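PDB 3DC4: kinesin-like protein Nod from Drosophila melanogaster, which hydrolyses ATP, binds microtubules and their plus ends, and is required for segregating non-exchange chromosomes in meiosis, this construct being its kinesin motor domain. Local coordinates for residues Y153-E158 against I223-V228; E162-L167 against D289-T294. All blocks are in the same frame, centred on the assembly; numbering follows the deposited sequence.

Contact 1: residues Y153-E158 against I223-V228; sequences YASFIE and IVTIHV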
ATOM      1  N   TYR A 153       1.279   8.963 -14.522  1.00 21.77           N
ATOM      2  CA  TYR A 153       0.019   9.541 -14.077  1.00 20.64           C
ATOM      3  C   TYR A 153      -0.280   9.108 -12.653  1.00 21.26           C
ATOM      4  O   TYR A 153       0.392   8.234 -12.102  1.00 19.29           O
ATOM      5  CB  TYR A 153      -1.137   9.083 -14.973  1.00 20.80           C
ATOM      6  CG  TYR A 153      -0.941   9.338 -16.450  1.00 22.42           C
ATOM      7  CD1 TYR A 153      -0.147   8.491 -17.229  1.00 23.96           C
ATOM      8  CD2 TYR A 153      -1.543  10.432 -17.067  1.00 23.28           C
ATOM      9  CE1 TYR A 153       0.042   8.730 -18.589  1.00 24.26           C
ATOM     10  CE2 TYR A 153      -1.359  10.683 -18.421  1.00 24.23           C
ATOM     11  CZ  TYR A 153      -0.567   9.831 -19.178  1.00 25.07           C
ATOM     12  OH  TYR A 153      -0.373  10.097 -20.516  1.00 25.61           O
ATOM     13  N   ALA A 154      -1.295   9.724 -12.064  1.00 20.87           N
ATOM     14  CA  ALA A 154      -1.709   9.384 -10.714  1.00 21.57           C
ATOM     15  C   ALA A 154      -3.230   9.384 -10.654  1.00 22.43           C
ATOM     16  O   ALA A 154      -3.880  10.217 -11.282  1.00 22.79           O
ATOM     17  CB  ALA A 154      -1.151  10.396  -9.715  1.00 23.48           C
ATOM     18  N   SER A 155      -3.788   8.418  -9.930  1.00 20.53           N
ATOM     19  CA  SER A 155      -5.222   8.333  -9.715  1.00 21.35           C
ATOM     20  C   SER A 155      -5.387   8.313  -8.201  1.00 22.05           C
ATOM     21  O   SER A 155      -4.477   7.894  -7.483  1.00 20.74           O
ATOM     22  CB  SER A 155      -5.826   7.076 -10.364  1.00 20.53           C
ATOM     23  OG  SER A 155      -5.244   5.869  -9.910  1.00 22.92           O
ATOM     24  N   PHE A 156      -6.517   8.816  -7.715  1.00 23.19           N
ATOM     25  CA  PHE A 156      -6.790   8.863  -6.278  1.00 22.89           C
ATOM     26  C   PHE A 156      -8.214   8.372  -6.064  1.00 24.95           C
ATOM     27  O   PHE A 156      -9.185   9.058  -6.388  1.00 24.90           O
ATOM     28  CB  PHE A 156      -6.649  10.298  -5.749  1.00 24.05           C
ATOM     29  CG  PHE A 156      -6.477  10.401  -4.245  1.00 23.02           C
ATOM     30  CD1 PHE A 156      -7.002   9.436  -3.389  1.00 24.47           C
ATOM     31  CD2 PHE A 156      -5.816  11.496  -3.687  1.00 24.64           C
ATOM     32  CE1 PHE A 156      -6.876   9.557  -1.999  1.00 26.79           C
ATOM     33  CE2 PHE A 156      -5.683  11.628  -2.301  1.00 25.72           C
ATOM     34  CZ  PHE A 156      -6.218  10.652  -1.454  1.00 26.53           C
ATOM     35  N   ILE A 157      -8.327   7.170  -5.517  1.00 23.69           N
ATOM     36  CA  ILE A 157      -9.618   6.561  -5.258  1.00 24.95           C
ATOM     37  C   ILE A 157      -9.837   6.388  -3.761  1.00 24.99           C
ATOM     38  O   ILE A 157      -8.906   6.069  -3.012  1.00 23.10           O
ATOM     39  CB  ILE A 157      -9.699   5.181  -5.944  1.00 25.57           C
ATOM     40  CG1 ILE A 157      -9.686   5.362  -7.462  1.00 27.53           C
ATOM     41  CG2 ILE A 157     -10.951   4.437  -5.501  1.00 27.90           C
ATOM     42  CD1 ILE A 157      -9.492   4.076  -8.222  1.00 29.18           C
ATOM     43  N   GLU A 158     -11.071   6.617  -3.331  1.00 25.00           N
ATOM     44  CA  GLU A 158     -11.446   6.464  -1.934  1.00 26.51           C
ATOM     45  C   GLU A 158     -12.563   5.432  -1.860  1.00 28.29           C
ATOM     46  O   GLU A 158     -13.451   5.414  -2.708  1.00 27.07           O
ATOM     47  CB  GLU A 158     -11.935   7.801  -1.360  1.00 29.06           C
ATOM     48  CG  GLU A 158     -12.656   7.689  -0.015  1.00 31.58           C
ATOM     49  CD  GLU A 158     -13.133   9.032   0.513  1.00 32.02           C
ATOM     50  OE1 GLU A 158     -13.615   9.856  -0.290  1.00 34.56           O
ATOM     51  OE2 GLU A 158     -13.038   9.258   1.736  1.00 32.84           O
ATOM     52  N   ILE A 223      -6.515   5.013  -1.988  1.00 20.33           N
ATOM     53  CA  ILE A 223      -5.673   4.297  -2.927  1.00 20.56           C
ATOM     54  C   ILE A 223      -5.127   5.271  -3.960  1.00 21.59           C
ATOM     55  O   ILE A 223      -5.846   5.699  -4.869  1.00 22.83           O
ATOM     56  CB  ILE A 223      -6.466   3.199  -3.651  1.00 21.26           C
ATOM     57  CG1 ILE A 223      -7.037   2.222  -2.613  1.00 23.44           C
ATOM     58  CG2 ILE A 223      -5.565   2.470  -4.645  1.00 21.42           C
ATOM     59  CD1 ILE A 223      -8.173   1.348  -3.121  1.00 27.47           C
ATOM     60  N   VAL A 224      -3.868   5.654  -3.801  1.00 19.23           N
ATOM     61  CA  VAL A 224      -3.238   6.555  -4.754  1.00 19.31           C
ATOM     62  C   VAL A 224      -2.358   5.661  -5.610  1.00 18.69           C
ATOM     63  O   VAL A 224      -1.501   4.933  -5.106  1.00 19.16           O
ATOM     64  CB  VAL A 224      -2.381   7.630  -4.057  1.00 21.19           C
ATOM     65  CG1 VAL A 224      -1.677   8.481  -5.095  1.00 19.64           C
ATOM     66  CG2 VAL A 224      -3.263   8.505  -3.188  1.00 22.84           C
ATOM     67  N   THR A 225      -2.593   5.701  -6.910  1.00 16.73           N
ATOM     68  CA  THR A 225      -1.840   4.871  -7.825  1.00 17.17           C
ATOM     69  C   THR A 225      -0.998   5.660  -8.802  1.00 19.49           C
ATOM     70  O   THR A 225      -1.483   6.582  -9.463  1.00 20.02           O
ATOM     71  CB  THR A 225      -2.780   3.955  -8.625  1.00 17.54           C
ATOM     72  OG1 THR A 225      -3.431   3.055  -7.726  1.00 21.80           O
ATOM     73  CG2 THR A 225      -2.009   3.160  -9.670  1.00 15.83           C
ATOM     74  N   ILE A 226       0.276   5.292  -8.860  1.00 18.21           N
ATOM     75  CA  ILE A 226       1.206   5.898  -9.791  1.00 18.40           C
ATOM     76  C   ILE A 226       1.168   4.969 -10.997  1.00 19.94           C
ATOM     77  O   ILE A 226       1.504   3.787 -10.889  1.00 19.45           O
ATOM     78  CB  ILE A 226       2.630   5.944  -9.210  1.00 18.04           C
ATOM     79  CG1 ILE A 226       2.679   6.949  -8.059  1.00 17.85           C
ATOM     80  CG2 ILE A 226       3.633   6.313 -10.299  1.00 19.23           C
ATOM     81  CD1 ILE A 226       4.058   7.086  -7.409  1.00 19.49           C
ATOM     82  N   HIS A 227       0.725   5.505 -12.131  1.00 18.36           N
ATOM     83  CA  HIS A 227       0.618   4.739 -13.366  1.00 19.19           C
ATOM     84  C   HIS A 227       1.783   5.032 -14.298  1.00 19.96           C
ATOM     85  O   HIS A 227       2.133   6.189 -14.533  1.00 20.35           O
ATOM     86  CB  HIS A 227      -0.678   5.089 -14.104  1.00 19.43           C
ATOM     87  CG  HIS A 227      -1.927   4.819 -13.322  1.00 19.85           C
ATOM     88  ND1 HIS A 227      -2.700   3.695 -13.522  1.00 20.61           N
ATOM     89  CD2 HIS A 227      -2.548   5.535 -12.354  1.00 19.58           C
ATOM     90  CE1 HIS A 227      -3.745   3.731 -12.711  1.00 21.63           C
ATOM     91  NE2 HIS A 227      -3.676   4.838 -11.992  1.00 20.33           N
ATOM     92  N   VAL A 228       2.376   3.966 -14.820  1.00 20.18           N
ATOM     93  CA  VAL A 228       3.485   4.046 -15.760  1.00 20.71           C
ATOM     94  C   VAL A 228       2.903   3.491 -17.054  1.00 21.49           C
ATOM     95  O   VAL A 228       2.612   2.295 -17.154  1.00 20.16           O
ATOM     96  CB  VAL A 228       4.666   3.174 -15.279  1.00 21.21           C
ATOM     97  CG1 VAL A 228       5.764   3.137 -16.328  1.00 20.84           C
ATOM     98  CG2 VAL A 228       5.219   3.743 -13.972  1.00 22.17           C
TER
HETATM   99  O   HOH W   1      -5.900   4.704  -7.549  1.00 26.27           O

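Contact 2: residues E162-L167 against D289-T294; sequences EKPFDL and DSVLTT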
ATOM      1  N   GLU A 162     -17.597   0.535   1.526  1.00 43.09           N
ATOM      2  CA  GLU A 162     -17.615  -0.377   0.386  1.00 42.51           C
ATOM      3  C   GLU A 162     -18.180   0.237  -0.885  1.00 42.11           C
ATOM      4  O   GLU A 162     -19.010  -0.369  -1.557  1.00 41.99           O
ATOM      5  CB  GLU A 162     -18.396  -1.645   0.732  1.00 42.58           C
ATOM      6  CG  GLU A 162     -17.656  -2.560   1.684  1.00 41.83           C
ATOM      7  CD  GLU A 162     -16.274  -2.917   1.168  1.00 42.67           C
ATOM      8  OE1 GLU A 162     -16.184  -3.580   0.109  1.00 40.58           O
ATOM      9  OE2 GLU A 162     -15.280  -2.524   1.818  1.00 42.04           O
ATOM     10  N   LYS A 163     -17.716   1.438  -1.209  1.00 41.19           N
ATOM     11  CA  LYS A 163     -18.150   2.142  -2.405  1.00 40.54           C
ATOM     12  C   LYS A 163     -16.993   2.974  -2.940  1.00 38.47           C
ATOM     13  O   LYS A 163     -16.456   3.830  -2.237  1.00 38.14           O
ATOM     14  CB  LYS A 163     -19.337   3.048  -2.083  1.00 42.61           C
ATOM     15  CG  LYS A 163     -20.560   2.304  -1.558  1.00 46.49           C
ATOM     16  CD  LYS A 163     -21.713   3.252  -1.280  1.00 48.88           C
ATOM     17  CE  LYS A 163     -21.339   4.284  -0.228  1.00 50.85           C
ATOM     18  NZ  LYS A 163     -22.468   5.217   0.050  1.00 53.28           N
ATOM     19  N   PRO A 164     -16.589   2.724  -4.193  1.00 37.45           N
ATOM     20  CA  PRO A 164     -15.488   3.444  -4.839  1.00 36.09           C
ATOM     21  C   PRO A 164     -15.857   4.862  -5.285  1.00 35.46           C
ATOM     22  O   PRO A 164     -16.931   5.089  -5.849  1.00 33.14           O
ATOM     23  CB  PRO A 164     -15.136   2.540  -6.014  1.00 36.94           C
ATOM     24  CG  PRO A 164     -16.465   1.980  -6.393  1.00 36.84           C
ATOM     25  CD  PRO A 164     -17.066   1.626  -5.053  1.00 36.92           C
ATOM     26  N   PHE A 165     -14.952   5.803  -5.028  1.00 33.56           N
ATOM     27  CA  PHE A 165     -15.135   7.206  -5.387  1.00 33.60           C
ATOM     28  C   PHE A 165     -13.884   7.758  -6.068  1.00 33.24           C
ATOM     29  O   PHE A 165     -12.769   7.600  -5.564  1.00 33.55           O
ATOM     30  CB  PHE A 165     -15.431   8.036  -4.137  1.00 35.33           C
ATOM     31  CG  PHE A 165     -16.769   7.750  -3.525  1.00 38.39           C
ATOM     32  CD1 PHE A 165     -17.924   8.321  -4.053  1.00 39.87           C
ATOM     33  CD2 PHE A 165     -16.882   6.892  -2.436  1.00 39.28           C
ATOM     34  CE1 PHE A 165     -19.173   8.042  -3.505  1.00 40.23           C
ATOM     35  CE2 PHE A 165     -18.127   6.603  -1.880  1.00 40.90           C
ATOM     36  CZ  PHE A 165     -19.275   7.181  -2.417  1.00 40.85           C
ATOM     37  N   ASP A 166     -14.075   8.406  -7.213  1.00 31.50           N
ATOM     38  CA  ASP A 166     -12.970   8.991  -7.964  1.00 29.80           C
ATOM     39  C   ASP A 166     -12.744  10.407  -7.444  1.00 29.66           C
ATOM     40  O   ASP A 166     -13.499  11.323  -7.770  1.00 29.43           O
ATOM     41  CB  ASP A 166     -13.319   9.031  -9.450  1.00 31.13           C
ATOM     42  CG  ASP A 166     -12.133   9.383 -10.318  1.00 32.29           C
ATOM     43  OD1 ASP A 166     -11.130   9.922  -9.793  1.00 31.06           O
ATOM     44  OD2 ASP A 166     -12.209   9.130 -11.536  1.00 31.88           O
ATOM     45  N   LEU A 167     -11.703  10.579  -6.634  1.00 28.02           N
ATOM     46  CA  LEU A 167     -11.388  11.874  -6.036  1.00 29.29           C
ATOM     47  C   LEU A 167     -10.756  12.905  -6.965  1.00 28.89           C
ATOM     48  O   LEU A 167     -10.532  14.043  -6.559  1.00 30.49           O
ATOM     49  CB  LEU A 167     -10.478  11.676  -4.818  1.00 29.17           C
ATOM     50  CG  LEU A 167     -11.144  11.299  -3.489  1.00 30.39           C
ATOM     51  CD1 LEU A 167     -12.122  10.175  -3.681  1.00 33.08           C
ATOM     52  CD2 LEU A 167     -10.075  10.936  -2.471  1.00 28.95           C
ATOM     53  N   ASP A 289     -15.286 -10.089  -3.606  1.00 33.04           N
ATOM     54  CA  ASP A 289     -15.551 -10.258  -2.183  1.00 32.61           C
ATOM     55  C   ASP A 289     -15.504  -8.907  -1.473  1.00 31.34           C
ATOM     56  O   ASP A 289     -16.070  -8.746  -0.393  1.00 31.29           O
ATOM     57  CB  ASP A 289     -14.532 -11.220  -1.560  1.00 34.53           C
ATOM     58  CG  ASP A 289     -15.080 -12.629  -1.411  1.00 36.05           C
ATOM     59  OD1 ASP A 289     -16.034 -12.970  -2.137  1.00 36.30           O
ATOM     60  OD2 ASP A 289     -14.556 -13.394  -0.573  1.00 37.92           O
ATOM     61  N   SER A 290     -14.833  -7.934  -2.085  1.00 29.00           N
ATOM     62  CA  SER A 290     -14.736  -6.592  -1.510  1.00 26.99           C
ATOM     63  C   SER A 290     -14.368  -5.580  -2.579  1.00 26.51           C
ATOM     64  O   SER A 290     -13.822  -5.934  -3.619  1.00 27.37           O
ATOM     65  CB  SER A 290     -13.670  -6.537  -0.412  1.00 26.76           C
ATOM     66  OG  SER A 290     -12.370  -6.564  -0.976  1.00 23.90           O
ATOM     67  N   VAL A 291     -14.666  -4.316  -2.310  1.00 26.54           N
ATOM     68  CA  VAL A 291     -14.352  -3.249  -3.244  1.00 27.07           C
ATOM     69  C   VAL A 291     -12.841  -3.125  -3.414  1.00 26.99           C
ATOM     70  O   VAL A 291     -12.358  -2.849  -4.508  1.00 28.28           O
ATOM     71  CB  VAL A 291     -14.900  -1.904  -2.752  1.00 27.06           C
ATOM     72  CG1 VAL A 291     -14.513  -0.804  -3.723  1.00 27.81           C
ATOM     73  CG2 VAL A 291     -16.415  -1.984  -2.614  1.00 28.92           C
ATOM     74  N   LEU A 292     -12.101  -3.330  -2.328  1.00 25.63           N
ATOM     75  CA  LEU A 292     -10.646  -3.233  -2.369  1.00 24.39           C
ATOM     76  C   LEU A 292     -10.033  -4.206  -3.377  1.00 24.83           C
ATOM     77  O   LEU A 292      -9.207  -3.815  -4.202  1.00 23.32           O
ATOM     78  CB  LEU A 292     -10.061  -3.503  -0.980  1.00 23.38           C
ATOM     79  CG  LEU A 292      -8.548  -3.284  -0.806  1.00 22.11           C
ATOM     80  CD1 LEU A 292      -8.179  -1.865  -1.200  1.00 20.61           C
ATOM     81  CD2 LEU A 292      -8.169  -3.557   0.637  1.00 20.90           C
ATOM     82  N   THR A 293     -10.439  -5.470  -3.314  1.00 23.97           N
ATOM     83  CA  THR A 293      -9.898  -6.472  -4.223  1.00 23.87           C
ATOM     84  C   THR A 293     -10.449  -6.326  -5.640  1.00 24.76           C
ATOM     85  O   THR A 293      -9.889  -6.870  -6.590  1.00 25.01           O
ATOM     86  CB  THR A 293     -10.157  -7.909  -3.696  1.00 24.50           C
ATOM     87  OG1 THR A 293     -11.527  -8.046  -3.296  1.00 24.27           O
ATOM     88  CG2 THR A 293      -9.247  -8.205  -2.510  1.00 25.88           C
ATOM     89  N   THR A 294     -11.547  -5.591  -5.777  1.00 24.71           N
ATOM     90  CA  THR A 294     -12.141  -5.357  -7.084  1.00 26.19           C
ATOM     91  C   THR A 294     -11.353  -4.242  -7.773  1.00 25.78           C
ATOM     92  O   THR A 294     -10.931  -4.384  -8.920  1.00 26.91           O
ATOM     93  CB  THR A 294     -13.626  -4.949  -6.951  1.00 26.64           C
ATOM     94  OG1 THR A 294     -14.372  -6.050  -6.419  1.00 27.77           O
ATOM     95  CG2 THR A 294     -14.207  -4.571  -8.307  1.00 27.67           C
TER
HETATM   96  O   HOH W   2     -13.055  -3.218   0.503  1.00 29.19           O

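Contact 1: residues Y153-E158 against I223-V228
Tyr153-Glu158 and Ile223-Val228 run antiparallel as neighbouring strands, their axes 4.6 Å apart at closest approach and 154° between their directions. Tyr153 with His227, Ser155 with Thr225 and Ile157 with Ile223 form hydrogen-bonded pairs, each closed by two N-H to O bonds; Ala154-Ile226 and Phe156-Val224 are the non-hydrogen-bonded pairs between them. The Ile157 N to Ile223 O bond is almost straight. On the Ser155 face, polar groups meet: Ser155 OG lies 2.8 Å from His227 NE2 in a hydrogen bond at the edge of the imidazole, whose one face carries Thr225 CG2. Holding OG between its backbone N and carbonyl carbon (chi1 57°) also sets it 2.7 Å from a water. That water donates to Ile223 O and Thr225 OG1, tying a side chain of each strand to a main-chain carbonyl. Thr225 OG1 bonds as well to Asn238. His227 ND1 bonds to His234, so both imidazole nitrogens are engaged and the rotation of the ring is fixed. The face bearing Phe156 and Val224 is apolar: Val224 CG2 stands 3.7 Å from the centroid of the Phe156 ring, 5° off its normal, a CH-pi contact over the centre. Helix 192-204 packs on this pair through Ile198 and Leu199, helix 127-141 reaches Val224 and Ile226, and strand 234-241 continues the sheet beyond 223-228.

Contact 2: residues E162-L167 against D289-T294
The flat carboxylate of Glu162 meets Val291 through an oxygen: OE1 takes the backbone N-H of Val291 at 2.9 Å on the syn lone pair, turned toward OE2, and the bond is nearly straight at 173°. OE2 receives a hydrogen from a water at 2.7 Å, and this water in turn accepts the N-H of Leu292, so the two oxygens serve two successive amides at the start of helix 291-295, one directly and one through water. A bend at chi2 (-55°) folds the Glu162 chain, and the side chains of Glu162 and Val291 pass alongside, running opposite ways. Val291 CG2 lies 3.2 Å from Glu162 OE1 and is also close to Glu162 O, while CG1 rests 3.8 Å from Pro164 CD, a small apolar patch extended by Ile159 of strand 151-160. An alanine in place of Glu162 would probably leave the Val291 amide without its acceptor and the water without its carboxylate mate, weakening the tie to the helix. Ser290 OG donates to Thr293 OG1 at 2.9 Å. The carboxylate would probably be favoured by the partial positive charge of the first amides of this short helix. The pattern is helix N-terminal capping, with Ser290 at the N-cap and a glutamate from the hairpin turn between strands 151-160 and 164-166 bound to the first amides; it joins that hairpin to helix 291-295 of the kinesin motor domain, away from the nucleotide.

Overall arrangement
Contact 1 is buried strand-to-strand pairing in the large mixed sheet, whereas contact 2 is smaller, only partly buried, and joins the turn and short strand after 151-160 to the start of helix 291-295. They share one sheet: strand 164-166 pairs antiparallel with 151-160, where Glu158 O meets Phe165 N and Phe156 O meets Leu167 N, both probable hydrogen bonds, and Leu167 packs on Glu158. Contact 1 relies on regular main-chain bonds, with a polar cluster on one face and an apolar one on the other; contact 2 depends on one carboxylate, a water and a valine. The side chain of Phe156 in contact 1 is about 10 Å from the bound magnesium ion, while contact 2 lies away from the nucleotide site.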